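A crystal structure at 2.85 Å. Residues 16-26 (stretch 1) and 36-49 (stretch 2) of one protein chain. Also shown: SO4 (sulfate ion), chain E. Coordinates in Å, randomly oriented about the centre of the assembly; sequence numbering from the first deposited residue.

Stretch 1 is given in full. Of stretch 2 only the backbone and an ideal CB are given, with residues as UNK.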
# COMPACT_ATOMS: atom_id res chain seq x y z
N CYS A 16 -18.35 23.27 3.13
CA CYS A 16 -18.39 22.98 4.55
C CYS A 16 -17.06 22.36 5.00
O CYS A 16 -16.62 22.61 6.12
CB CYS A 16 -19.58 22.08 4.91
SG CYS A 16 -19.70 20.51 4.03
N TRP A 17 -16.42 21.59 4.13
CA TRP A 17 -15.11 21.01 4.47
C TRP A 17 -14.05 22.09 4.79
O TRP A 17 -13.28 21.97 5.76
CB TRP A 17 -14.62 20.08 3.35
CG TRP A 17 -14.63 20.66 1.97
CD1 TRP A 17 -15.67 20.64 1.08
CD2 TRP A 17 -13.55 21.32 1.30
NE1 TRP A 17 -15.30 21.25 -0.09
CE2 TRP A 17 -14.01 21.68 0.01
CE3 TRP A 17 -12.24 21.64 1.66
CZ2 TRP A 17 -13.20 22.34 -0.90
CZ3 TRP A 17 -11.44 22.29 0.75
CH2 TRP A 17 -11.92 22.64 -0.51
N ALA A 18 -14.03 23.15 3.99
CA ALA A 18 -13.12 24.27 4.23
C ALA A 18 -13.50 25.05 5.49
O ALA A 18 -12.65 25.33 6.35
CB ALA A 18 -13.08 25.19 3.02
N LYS A 19 -14.78 25.39 5.61
CA LYS A 19 -15.24 26.12 6.79
C LYS A 19 -14.84 25.36 8.04
O LYS A 19 -14.40 25.94 9.03
CB LYS A 19 -16.77 26.31 6.77
CG LYS A 19 -17.31 26.84 5.46
CD LYS A 19 -18.83 26.94 5.45
CE LYS A 19 -19.32 27.96 4.43
NZ LYS A 19 -20.74 27.71 4.05
N ALA A 20 -14.93 24.03 7.96
CA ALA A 20 -14.68 23.18 9.11
C ALA A 20 -13.20 23.24 9.47
O ALA A 20 -12.84 23.23 10.65
CB ALA A 20 -15.09 21.76 8.82
N LEU A 21 -12.35 23.28 8.46
CA LEU A 21 -10.93 23.46 8.69
C LEU A 21 -10.54 24.82 9.28
O LEU A 21 -9.57 24.90 10.03
CB LEU A 21 -10.15 23.23 7.40
CG LEU A 21 -10.13 21.77 6.95
CD1 LEU A 21 -9.18 21.61 5.77
CD2 LEU A 21 -9.76 20.84 8.10
N GLU A 22 -11.27 25.88 8.93
CA GLU A 22 -10.85 27.24 9.30
C GLU A 22 -10.29 27.42 10.73
O GLU A 22 -9.20 27.98 10.90
CB GLU A 22 -11.99 28.22 9.06
CG GLU A 22 -11.57 29.67 9.18
CD GLU A 22 -12.63 30.63 8.70
OE1 GLU A 22 -13.80 30.52 9.15
OE2 GLU A 22 -12.30 31.52 7.89
N PRO A 23 -11.03 26.97 11.76
CA PRO A 23 -10.50 27.13 13.12
C PRO A 23 -9.28 26.25 13.40
O PRO A 23 -8.44 26.61 14.23
CB PRO A 23 -11.69 26.74 14.01
CG PRO A 23 -12.50 25.84 13.18
CD PRO A 23 -12.37 26.35 11.77
N ILE A 24 -9.18 25.11 12.74
CA ILE A 24 -8.02 24.25 12.92
C ILE A 24 -6.79 24.93 12.34
O ILE A 24 -5.72 24.93 12.95
CB ILE A 24 -8.22 22.87 12.28
CG1 ILE A 24 -9.30 22.11 13.05
CG2 ILE A 24 -6.93 22.08 12.27
CD1 ILE A 24 -9.80 20.87 12.36
N LEU A 25 -6.96 25.55 11.17
CA LEU A 25 -5.87 26.31 10.56
C LEU A 25 -5.45 27.49 11.45
O LEU A 25 -4.27 27.85 11.52
CB LEU A 25 -6.28 26.80 9.17
CG LEU A 25 -6.67 25.72 8.16
CD1 LEU A 25 -7.01 26.33 6.81
CD2 LEU A 25 -5.55 24.69 8.01
N ALA A 26 -6.41 28.08 12.13
CA ALA A 26 -6.15 29.22 13.00
C ALA A 26 -5.13 28.91 14.10
O ALA A 26 -4.31 29.77 14.44
CB ALA A 26 -7.42 29.69 13.60
N UNK A 36 -6.98 32.38 -2.00
CA UNK A 36 -6.03 31.37 -1.55
C UNK A 36 -6.69 29.99 -1.48
O UNK A 36 -6.10 28.99 -1.90
CB UNK A 36 -5.46 31.75 -0.18
N UNK A 37 -7.92 29.93 -0.99
CA UNK A 37 -8.66 28.67 -0.99
C UNK A 37 -8.79 28.15 -2.41
O UNK A 37 -8.57 26.97 -2.66
CB UNK A 37 -10.04 28.85 -0.36
N UNK A 38 -9.15 29.04 -3.33
CA UNK A 38 -9.36 28.67 -4.73
C UNK A 38 -8.07 28.24 -5.41
O UNK A 38 -8.05 27.35 -6.26
CB UNK A 38 -9.98 29.84 -5.50
N UNK A 39 -6.98 28.88 -5.01
CA UNK A 39 -5.71 28.63 -5.66
C UNK A 39 -5.21 27.27 -5.23
O UNK A 39 -4.62 26.54 -6.01
CB UNK A 39 -4.69 29.72 -5.33
N UNK A 40 -5.46 26.92 -3.97
CA UNK A 40 -5.01 25.64 -3.43
C UNK A 40 -5.87 24.44 -3.86
O UNK A 40 -5.35 23.37 -4.19
CB UNK A 40 -4.99 25.72 -1.90
N UNK A 41 -7.19 24.60 -3.85
CA UNK A 41 -8.09 23.50 -4.17
C UNK A 41 -8.94 23.79 -5.40
O UNK A 41 -9.74 24.72 -5.42
CB UNK A 41 -9.00 23.20 -2.97
N UNK A 42 -8.76 22.99 -6.46
CA UNK A 42 -9.71 23.10 -7.56
C UNK A 42 -11.13 22.88 -7.08
O UNK A 42 -12.06 23.48 -7.61
CB UNK A 42 -9.37 22.10 -8.67
N UNK A 43 -11.29 22.03 -6.07
CA UNK A 43 -12.60 21.71 -5.51
C UNK A 43 -13.25 22.96 -4.91
O UNK A 43 -14.46 23.14 -5.02
CB UNK A 43 -12.47 20.61 -4.45
N UNK A 44 -12.45 23.81 -4.27
CA UNK A 44 -12.98 25.05 -3.71
C UNK A 44 -13.31 26.02 -4.85
O UNK A 44 -14.43 26.52 -4.94
CB UNK A 44 -11.98 25.68 -2.73
N UNK A 45 -12.34 26.25 -5.73
CA UNK A 45 -12.51 27.14 -6.87
C UNK A 45 -13.74 26.80 -7.71
O UNK A 45 -14.41 27.69 -8.23
CB UNK A 45 -11.26 27.09 -7.75
N UNK A 46 -14.02 25.50 -7.87
CA UNK A 46 -15.17 25.03 -8.63
C UNK A 46 -16.39 24.71 -7.77
O UNK A 46 -17.37 24.18 -8.27
CB UNK A 46 -14.78 23.79 -9.43
N UNK A 47 -16.30 24.98 -6.47
CA UNK A 47 -17.41 24.79 -5.53
C UNK A 47 -17.95 23.36 -5.54
O UNK A 47 -19.10 23.12 -5.90
CB UNK A 47 -18.54 25.77 -5.86
N UNK A 48 -17.10 22.41 -5.15
CA UNK A 48 -17.46 20.99 -5.14
C UNK A 48 -17.25 20.32 -3.78
O UNK A 48 -16.43 20.77 -2.98
CB UNK A 48 -16.64 20.25 -6.20
N UNK A 49 -18.00 19.24 -3.52
CA UNK A 49 -17.80 18.53 -2.25
C UNK A 49 -16.40 17.95 -2.16
O UNK A 49 -15.80 17.64 -3.18
CB UNK A 49 -18.84 17.41 -2.09
S SO4 E . -22.61 24.62 4.29
O1 SO4 E . -23.34 23.40 4.64
O2 SO4 E . -21.90 25.12 5.47
O3 SO4 E . -21.65 24.32 3.23
O4 SO4 E . -23.54 25.65 3.83

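Stretch 1 is one helix, kinked at Pro23, and it offers stretch 2 a large indole, Trp17, followed by the small Ala18 and, farther along, Leu21 and Leu25.

Position 36 lies in a helix, with no stretch 1 atom within 5.5 Å of its ideal CB. Almost any helix-tolerant residue would suit; it is Gln36, whose OE1 is bonded elsewhere in the structure.

Position 37 also has an ideal CB with nothing close by, yet its CA-to-CB bond points toward stretch 1, across a wide gap lined by Trp17, Ala18, Leu21 and Leu25. A short side chain would leave that gap unfilled by this position; a long apolar or aromatic one could cross it. The residue is Trp37 (chi1 m), a knob among those four side chains. Ala18 CB lies 3.6 Å from the centroid of its six-membered ring, nearly on the ring normal, a CH-pi contact made possible by the flat face meeting a small methyl. Leu25 CD1 reaches Trp37 CZ2 at 4.0 Å, and Trp17 CZ3 meets Trp37 CZ3 at 4.0 Å.

Positions 38, 39 and 40 are helical and out of reach of stretch 1, which therefore sets little preference. They are Ser38, Glu39 and Leu40.

At 41 the backbone leaves helical angles (-118/117), and the residue caps the next helix by position. Its CB points toward stretch 1, 3.9 Å from Trp17 CH2, so the visible neighbour is an indole edge. Leucine, methionine or an aromatic would fit, and an aromatic could also present a face. Phe41 does so: the Trp17 edge meets its ring face, with six-membered ring centroids 5.2 Å apart and planes at 76°.

Position 42 has phi -57, points away and begins a helix, where proline is well tolerated, as are many polar residues. It is Pro42.

Position 43 points toward Trp17, its ideal CB 4.0 Å from CZ2. A side chain with an aliphatic start suits this contact, and its end may be polar if it turns aside. Gln43 lays its CB against the indole, while its amide group lies well beyond the contact.

Position 44 points sideways, but its ideal CB is 3.8 Å from Trp17 CH2, and Ala18 leaves room nearby. Leucine, methionine or phenylalanine could use both. In Phe44 (chi1 t), CB packs on Trp17 CH2 and CD2 comes to 4.1 Å from Ala18 CB, both neighbours lying at the ring edge.

Positions 45 and 46 are out of reach and little constrained: Ala45 and Asp46.

Position 47 has positive phi (57/63) in a Schellman motif, favouring glycine, asparagine or aspartate, and CA-to-CB points away from stretch 1. It is Asp47, whose carboxylate end comes nearer but makes no contact.

At 48 the backbone is extended and matters more than the side chain: its O accepts a hydrogen bond from Trp17 NE1 at 3.1 Å. Many side chains would do, and Lys48 sends its end away from stretch 1.

Position 49, with phi -63 and psi 150, points away; these angles suit proline among others. Pro49 contributes backbone, its C lying 4.0 Å from Trp17 NE1.

Stretch 2 (36-49) QWSELFPQFADDKP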
# COMPACT_ATOMS: atom_id res chain seq x y z
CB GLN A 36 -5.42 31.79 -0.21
CG GLN A 36 -4.43 32.93 -0.39
CD GLN A 36 -4.12 33.68 0.88
OE1 GLN A 36 -4.62 33.36 1.97
NE2 GLN A 36 -3.29 34.70 0.75
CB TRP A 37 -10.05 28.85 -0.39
CG TRP A 37 -10.12 28.74 1.10
CD1 TRP A 37 -10.38 29.75 1.98
CD2 TRP A 37 -9.93 27.56 1.89
NE1 TRP A 37 -10.38 29.26 3.27
CE2 TRP A 37 -10.10 27.92 3.24
CE3 TRP A 37 -9.65 26.22 1.58
CZ2 TRP A 37 -9.99 27.01 4.28
CZ3 TRP A 37 -9.54 25.31 2.62
CH2 TRP A 37 -9.70 25.71 3.96
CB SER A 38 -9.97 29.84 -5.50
OG SER A 38 -11.22 30.20 -4.94
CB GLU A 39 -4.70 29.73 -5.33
CG GLU A 39 -3.40 29.62 -6.11
CD GLU A 39 -2.31 30.52 -5.57
OE1 GLU A 39 -2.63 31.45 -4.81
OE2 GLU A 39 -1.12 30.28 -5.92
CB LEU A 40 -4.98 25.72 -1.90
CG LEU A 40 -3.92 26.67 -1.33
CD1 LEU A 40 -4.02 26.74 0.19
CD2 LEU A 40 -2.53 26.24 -1.74
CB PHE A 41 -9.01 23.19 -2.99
CG PHE A 41 -8.27 22.84 -1.73
CD1 PHE A 41 -7.83 21.55 -1.50
CD2 PHE A 41 -8.02 23.81 -0.76
CE1 PHE A 41 -7.14 21.22 -0.35
CE2 PHE A 41 -7.34 23.49 0.40
CZ PHE A 41 -6.90 22.19 0.60
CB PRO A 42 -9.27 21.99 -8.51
CG PRO A 42 -7.80 21.82 -8.22
CD PRO A 42 -7.67 22.04 -6.75
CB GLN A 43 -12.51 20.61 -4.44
CG GLN A 43 -11.98 19.28 -4.95
CD GLN A 43 -10.46 19.19 -4.88
OE1 GLN A 43 -9.78 20.21 -4.71
NE2 GLN A 43 -9.93 17.98 -5.03
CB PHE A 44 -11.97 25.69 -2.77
CG PHE A 44 -12.50 26.89 -2.03
CD1 PHE A 44 -12.70 28.09 -2.68
CD2 PHE A 44 -12.76 26.83 -0.67
CE1 PHE A 44 -13.18 29.21 -2.01
CE2 PHE A 44 -13.24 27.94 0.02
CZ PHE A 44 -13.45 29.13 -0.65
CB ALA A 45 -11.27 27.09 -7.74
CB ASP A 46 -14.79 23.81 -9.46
CG ASP A 46 -13.77 24.13 -10.54
OD1 ASP A 46 -13.70 25.32 -10.92
OD2 ASP A 46 -13.06 23.21 -10.99
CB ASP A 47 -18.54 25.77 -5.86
CG ASP A 47 -19.57 25.87 -4.75
OD1 ASP A 47 -19.35 25.28 -3.67
OD2 ASP A 47 -20.60 26.55 -4.96
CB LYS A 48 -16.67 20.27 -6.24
CG LYS A 48 -17.02 20.83 -7.61
CD LYS A 48 -16.26 20.19 -8.75
CE LYS A 48 -16.84 20.64 -10.09
NZ LYS A 48 -16.39 19.81 -11.26
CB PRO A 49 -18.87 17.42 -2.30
CG PRO A 49 -19.16 17.24 -3.74
CD PRO A 49 -19.04 18.60 -4.35
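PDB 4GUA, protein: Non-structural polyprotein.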